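Local coordinates for protein putative decarboxylase involved in desferrioxamine biosynthesis (Erwinia amylovora, PDB 5O5C) that probably decarboxylates lysine with the help of pyridoxal 5'-phosphate, an early step in making the siderophore desferrioxamine, at residues B[472-476]-B[477-481]; B[504-507]-B[508-512]. All coordinates share one frame; numbering follows the deposited sequence.

Contact 1 (472-476 with 477-481) is the tight end of a beta hairpin, buried toward its open end and exposed at its turn. Contact 2 (504-507 with 508-512) is the last stretch of helix 491-510, lying on the surface where the modelled chain ends. Strand 477-483 leads on to that helix, and the centres of the two contacts are about 20 Å apart, with about 8 Å between their nearest atoms. Strand-to-strand bonds pair the backbones in contact 1, with a valine packed on a tyrosine on one face of the hairpin; i to i+4 helical bonds do so in contact 2, beside two arginines that run side by side. Contact 1 alone reaches toward the cofactor pocket, through K481.

Contact 1 (B[472-476]-B[477-481]); sequences TKVNG and RQYLK
T472 and Y479 face each other as an antiparallel hydrogen-bonded pair, with Y479 N to T472 O at 2.7 Å, and the chain reverses through a type I' turn from V474 to R477. V474 N gives a further bond to R477 O (3.0 Å), while R477 N to V474 O closes the turn with a longer, more bent bond. At the turn corners N475 and G476 both have positive phi, which suits the glycine. On the face that carries T472, V474 and Y479, the valine crosses the tyrosine at about a right angle: its CB lies 3.6 Å from Y479 CD1. With CG of Y479 anti to its own carbonyl carbon (chi1 -73°), the ring swings back toward the turn and lies beside V474; its OH makes a weak hydrogen bond to E425. Farther from the turn, T472 CG2 rests 3.7 Å from K481 CE. On the other face Q478, bent at chi2, curls its amide back over the neighbouring strand, bringing OE1 close to CG of K473, while the K473 amine runs off in another direction. In the exposed turn, N475 OD1 sits over one face of the R477 guanidinium, 3.1 Å from R477 NE, in poor geometry for a hydrogen bond, the amide and guanidinium planes being 84° apart. Strand 434-439 flanks strand 477-483, and the K481 side chain comes within about 4 Å of that of T273, a cofactor-binding residue. This is a two-residue type I' beta hairpin at the edge of a four-stranded antiparallel sheet.

Contact 2 (B[504-507]-B[508-512]); sequences YGRE and QVRGP
Consecutive i to i+4 bonds carry the alpha helix through Y504–Q508, G505–V509 and R506–R510, the last of them 2.8 Å from R510 N to R506 O. A final turn of the same pattern joins G511 N to E507 O at 2.7 Å, although G511 has already left helical angles with a phi of 81°. R506 and R510, one turn apart, run side by side in the same direction; both chains are extended and the guanidinium planes are 8° apart. The R510 group lies across the aliphatic part of R506: CB of R506 is 3.6 Å above one face, set toward its rim, and R510 NH2 comes 3.4 Å from R506 CD. R510 NH2 is also 3.8 Å from R506 NE, so the two like charges probably repel somewhat, although the R506 methylenes lie against the flat R510 group. E507 is extended beyond CG, and CG stands anti to its backbone N (chi1 165°), which brings it 3.4 Å from CG of P512; that proline is poorly ordered, so the touch is doubtful. On the inner side, CG of Q508, anti to its own carbonyl carbon, lies near Y504 O, and the chain then bends at chi2. Q508 and V509 pack against I453 of helix 448-464, and Y504 touches S464 on the same helix. A glycine with positive phi following the last helical residue is a common C-terminal stop, here ending helix 491-510 far from the annotated cofactor site.

Contact 1 (B[472-476]-B[477-481])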
loop_
_atom_site.group_PDB
_atom_site.type_symbol
_atom_site.label_atom_id
_atom_site.label_comp_id
_atom_site.label_asym_id
_atom_site.label_seq_id
_atom_site.Cartn_x
_atom_site.Cartn_y
_atom_site.Cartn_z
ATOM N N THR B 472 -25.478 2.199 -7.744
ATOM C CA THR B 472 -24.797 1.670 -8.904
ATOM C C THR B 472 -25.626 2.005 -10.149
ATOM O O THR B 472 -26.858 2.106 -10.078
ATOM C CB THR B 472 -24.604 0.124 -8.888
ATOM O OG1 THR B 472 -25.779 -0.508 -9.389
ATOM C CG2 THR B 472 -24.333 -0.433 -7.538
ATOM N N LYS B 473 -24.951 2.180 -11.274
ATOM C CA LYS B 473 -25.658 2.266 -12.566
ATOM C C LYS B 473 -25.641 0.875 -13.214
ATOM O O LYS B 473 -24.617 0.228 -13.231
ATOM C CB LYS B 473 -25.006 3.294 -13.485
ATOM C CG LYS B 473 -25.709 4.632 -13.531
ATOM C CD LYS B 473 -24.785 5.707 -14.105
ATOM C CE LYS B 473 -25.505 6.581 -15.120
ATOM N NZ LYS B 473 -24.609 7.596 -15.724
ATOM N N VAL B 474 -26.787 0.413 -13.695
ATOM C CA VAL B 474 -26.916 -0.841 -14.425
ATOM C C VAL B 474 -27.640 -0.477 -15.680
ATOM O O VAL B 474 -28.800 -0.061 -15.616
ATOM C CB VAL B 474 -27.757 -1.865 -13.672
ATOM C CG1 VAL B 474 -28.070 -3.088 -14.537
ATOM C CG2 VAL B 474 -27.060 -2.257 -12.388
ATOM N N ASN B 475 -26.929 -0.597 -16.798
ATOM C CA ASN B 475 -27.410 -0.235 -18.134
ATOM C C ASN B 475 -27.858 1.229 -18.200
ATOM O O ASN B 475 -28.861 1.547 -18.807
ATOM C CB ASN B 475 -28.478 -1.248 -18.637
ATOM C CG ASN B 475 -29.896 -0.943 -18.141
ATOM O OD1 ASN B 475 -30.605 -0.139 -18.736
ATOM N ND2 ASN B 475 -30.318 -1.599 -17.074
ATOM N N GLY B 476 -27.085 2.116 -17.585
ATOM C CA GLY B 476 -27.406 3.534 -17.557
ATOM C C GLY B 476 -28.604 3.948 -16.703
ATOM O O GLY B 476 -29.156 5.025 -16.917
ATOM N N ARG B 477 -29.007 3.120 -15.736
ATOM C CA ARG B 477 -30.133 3.418 -14.857
ATOM C C ARG B 477 -29.645 3.367 -13.400
ATOM O O ARG B 477 -28.784 2.563 -13.065
ATOM C CB ARG B 477 -31.282 2.432 -15.154
ATOM C CG ARG B 477 -32.067 2.845 -16.399
ATOM C CD ARG B 477 -32.628 1.734 -17.289
ATOM N NE ARG B 477 -32.646 2.186 -18.702
ATOM C CZ ARG B 477 -33.158 1.524 -19.752
ATOM N NH1 ARG B 477 -33.742 0.330 -19.604
ATOM N NH2 ARG B 477 -33.091 2.074 -20.977
ATOM N N GLN B 478 -30.152 4.261 -12.548
ATOM C CA GLN B 478 -29.694 4.311 -11.182
ATOM C C GLN B 478 -30.388 3.207 -10.415
ATOM O O GLN B 478 -31.612 3.153 -10.378
ATOM C CB GLN B 478 -29.913 5.680 -10.534
ATOM C CG GLN B 478 -28.726 6.614 -10.658
ATOM C CD GLN B 478 -27.512 6.011 -10.002
ATOM O OE1 GLN B 478 -26.583 5.619 -10.684
ATOM N NE2 GLN B 478 -27.564 5.831 -8.684
ATOM N N TYR B 479 -29.588 2.287 -9.866
ATOM C CA TYR B 479 -30.080 1.328 -8.887
ATOM C C TYR B 479 -29.516 1.639 -7.498
ATOM O O TYR B 479 -28.568 2.430 -7.356
ATOM C CB TYR B 479 -29.806 -0.110 -9.363
ATOM C CG TYR B 479 -30.722 -0.528 -10.518
ATOM C CD1 TYR B 479 -30.426 -0.214 -11.840
ATOM C CD2 TYR B 479 -31.882 -1.211 -10.272
ATOM C CE1 TYR B 479 -31.263 -0.592 -12.884
ATOM C CE2 TYR B 479 -32.721 -1.598 -11.296
ATOM C CZ TYR B 479 -32.420 -1.285 -12.584
ATOM O OH TYR B 479 -33.291 -1.671 -13.523
ATOM N N LEU B 480 -30.139 1.053 -6.478
ATOM C CA LEU B 480 -29.655 1.111 -5.088
ATOM C C LEU B 480 -28.989 -0.210 -4.798
ATOM O O LEU B 480 -29.216 -1.192 -5.500
ATOM C CB LEU B 480 -30.801 1.294 -4.101
ATOM C CG LEU B 480 -31.591 2.605 -4.167
ATOM C CD1 LEU B 480 -32.711 2.556 -3.130
ATOM C CD2 LEU B 480 -30.675 3.793 -3.937
ATOM N N LYS B 481 -28.140 -0.236 -3.785
ATOM C CA LYS B 481 -27.388 -1.432 -3.534
ATOM C C LYS B 481 -27.309 -1.657 -2.059
ATOM O O LYS B 481 -27.076 -0.718 -1.291
ATOM C CB LYS B 481 -25.992 -1.346 -4.111
ATOM C CG LYS B 481 -25.085 -2.480 -3.641
ATOM C CD LYS B 481 -23.633 -2.092 -3.478
ATOM C CE LYS B 481 -22.847 -2.316 -4.710
ATOM N NZ LYS B 481 -21.463 -1.890 -4.484
#

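Contact 2 (B[504-507]-B[508-512])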
loop_
_atom_site.group_PDB
_atom_site.type_symbol
_atom_site.label_atom_id
_atom_site.label_comp_id
_atom_site.label_asym_id
_atom_site.label_seq_id
_atom_site.Cartn_x
_atom_site.Cartn_y
_atom_site.Cartn_z
ATOM N N TYR B 504 -38.394 7.404 2.237
ATOM C CA TYR B 504 -37.826 8.501 1.425
ATOM C C TYR B 504 -38.296 8.479 -0.053
ATOM O O TYR B 504 -38.416 9.527 -0.673
ATOM C CB TYR B 504 -36.305 8.550 1.537
ATOM C CG TYR B 504 -35.853 8.929 2.918
ATOM C CD1 TYR B 504 -36.259 10.123 3.506
ATOM C CD2 TYR B 504 -35.027 8.098 3.649
ATOM C CE1 TYR B 504 -35.841 10.484 4.762
ATOM C CE2 TYR B 504 -34.606 8.453 4.916
ATOM C CZ TYR B 504 -35.011 9.636 5.470
ATOM O OH TYR B 504 -34.590 9.948 6.745
ATOM N N GLY B 505 -38.559 7.291 -0.584
ATOM C CA GLY B 505 -39.081 7.137 -1.916
ATOM C C GLY B 505 -40.484 7.694 -1.985
ATOM O O GLY B 505 -40.772 8.579 -2.816
ATOM N N ARG B 506 -41.355 7.227 -1.087
ATOM C CA ARG B 506 -42.694 7.799 -1.041
ATOM C C ARG B 506 -42.653 9.321 -0.768
ATOM O O ARG B 506 -43.459 10.041 -1.295
ATOM C CB ARG B 506 -43.580 7.082 -0.034
ATOM C CG ARG B 506 -43.720 5.610 -0.327
ATOM C CD ARG B 506 -44.255 4.850 0.859
ATOM N NE ARG B 506 -44.545 3.477 0.466
ATOM C CZ ARG B 506 -44.869 2.499 1.302
ATOM N NH1 ARG B 506 -45.034 2.733 2.596
ATOM N NH2 ARG B 506 -45.102 1.291 0.837
ATOM N N GLU B 507 -41.749 9.786 0.074
ATOM C CA GLU B 507 -41.504 11.212 0.252
ATOM C C GLU B 507 -41.139 11.972 -1.053
ATOM O O GLU B 507 -41.569 13.095 -1.258
ATOM C CB GLU B 507 -40.410 11.428 1.269
ATOM C CG GLU B 507 -39.846 12.843 1.263
ATOM C CD GLU B 507 -39.141 13.232 2.540
ATOM O OE1 GLU B 507 -39.319 12.570 3.575
ATOM O OE2 GLU B 507 -38.406 14.228 2.484
ATOM N N GLN B 508 -40.352 11.360 -1.924
ATOM C CA GLN B 508 -40.081 11.959 -3.222
ATOM C C GLN B 508 -41.363 12.057 -4.092
ATOM O O GLN B 508 -41.571 13.046 -4.781
ATOM C CB GLN B 508 -38.991 11.167 -3.955
ATOM C CG GLN B 508 -37.605 11.099 -3.295
ATOM C CD GLN B 508 -36.894 12.436 -3.179
ATOM O OE1 GLN B 508 -36.879 13.211 -4.102
ATOM N NE2 GLN B 508 -36.311 12.700 -2.036
ATOM N N VAL B 509 -42.219 11.039 -4.039
ATOM C CA VAL B 509 -43.460 10.981 -4.847
ATOM C C VAL B 509 -44.467 11.952 -4.277
ATOM O O VAL B 509 -45.068 12.677 -5.018
ATOM C CB VAL B 509 -44.106 9.560 -4.856
ATOM C CG1 VAL B 509 -45.477 9.521 -5.575
ATOM C CG2 VAL B 509 -43.151 8.548 -5.465
ATOM N N ARG B 510 -44.607 11.941 -2.948
ATOM C CA ARG B 510 -45.675 12.600 -2.223
ATOM C C ARG B 510 -45.278 13.919 -1.596
ATOM O O ARG B 510 -46.150 14.639 -1.178
ATOM C CB ARG B 510 -46.171 11.740 -1.063
ATOM C CG ARG B 510 -46.617 10.335 -1.387
ATOM C CD ARG B 510 -46.962 9.627 -0.085
ATOM N NE ARG B 510 -47.093 8.203 -0.278
ATOM C CZ ARG B 510 -47.245 7.309 0.702
ATOM N NH1 ARG B 510 -47.332 7.661 1.984
ATOM N NH2 ARG B 510 -47.355 6.036 0.384
ATOM N N GLY B 511 -43.986 14.196 -1.461
ATOM C CA GLY B 511 -43.486 15.489 -1.005
ATOM C C GLY B 511 -43.416 15.926 0.462
ATOM O O GLY B 511 -42.746 16.905 0.755
ATOM N N PRO B 512 -44.019 15.192 1.412
ATOM C CA PRO B 512 -44.404 15.780 2.719
ATOM C C PRO B 512 -44.607 17.310 2.773
ATOM O O PRO B 512 -45.196 17.903 1.859
ATOM C CB PRO B 512 -43.234 15.374 3.633
ATOM C CG PRO B 512 -42.502 14.307 2.883
ATOM C CD PRO B 512 -43.336 13.932 1.675
#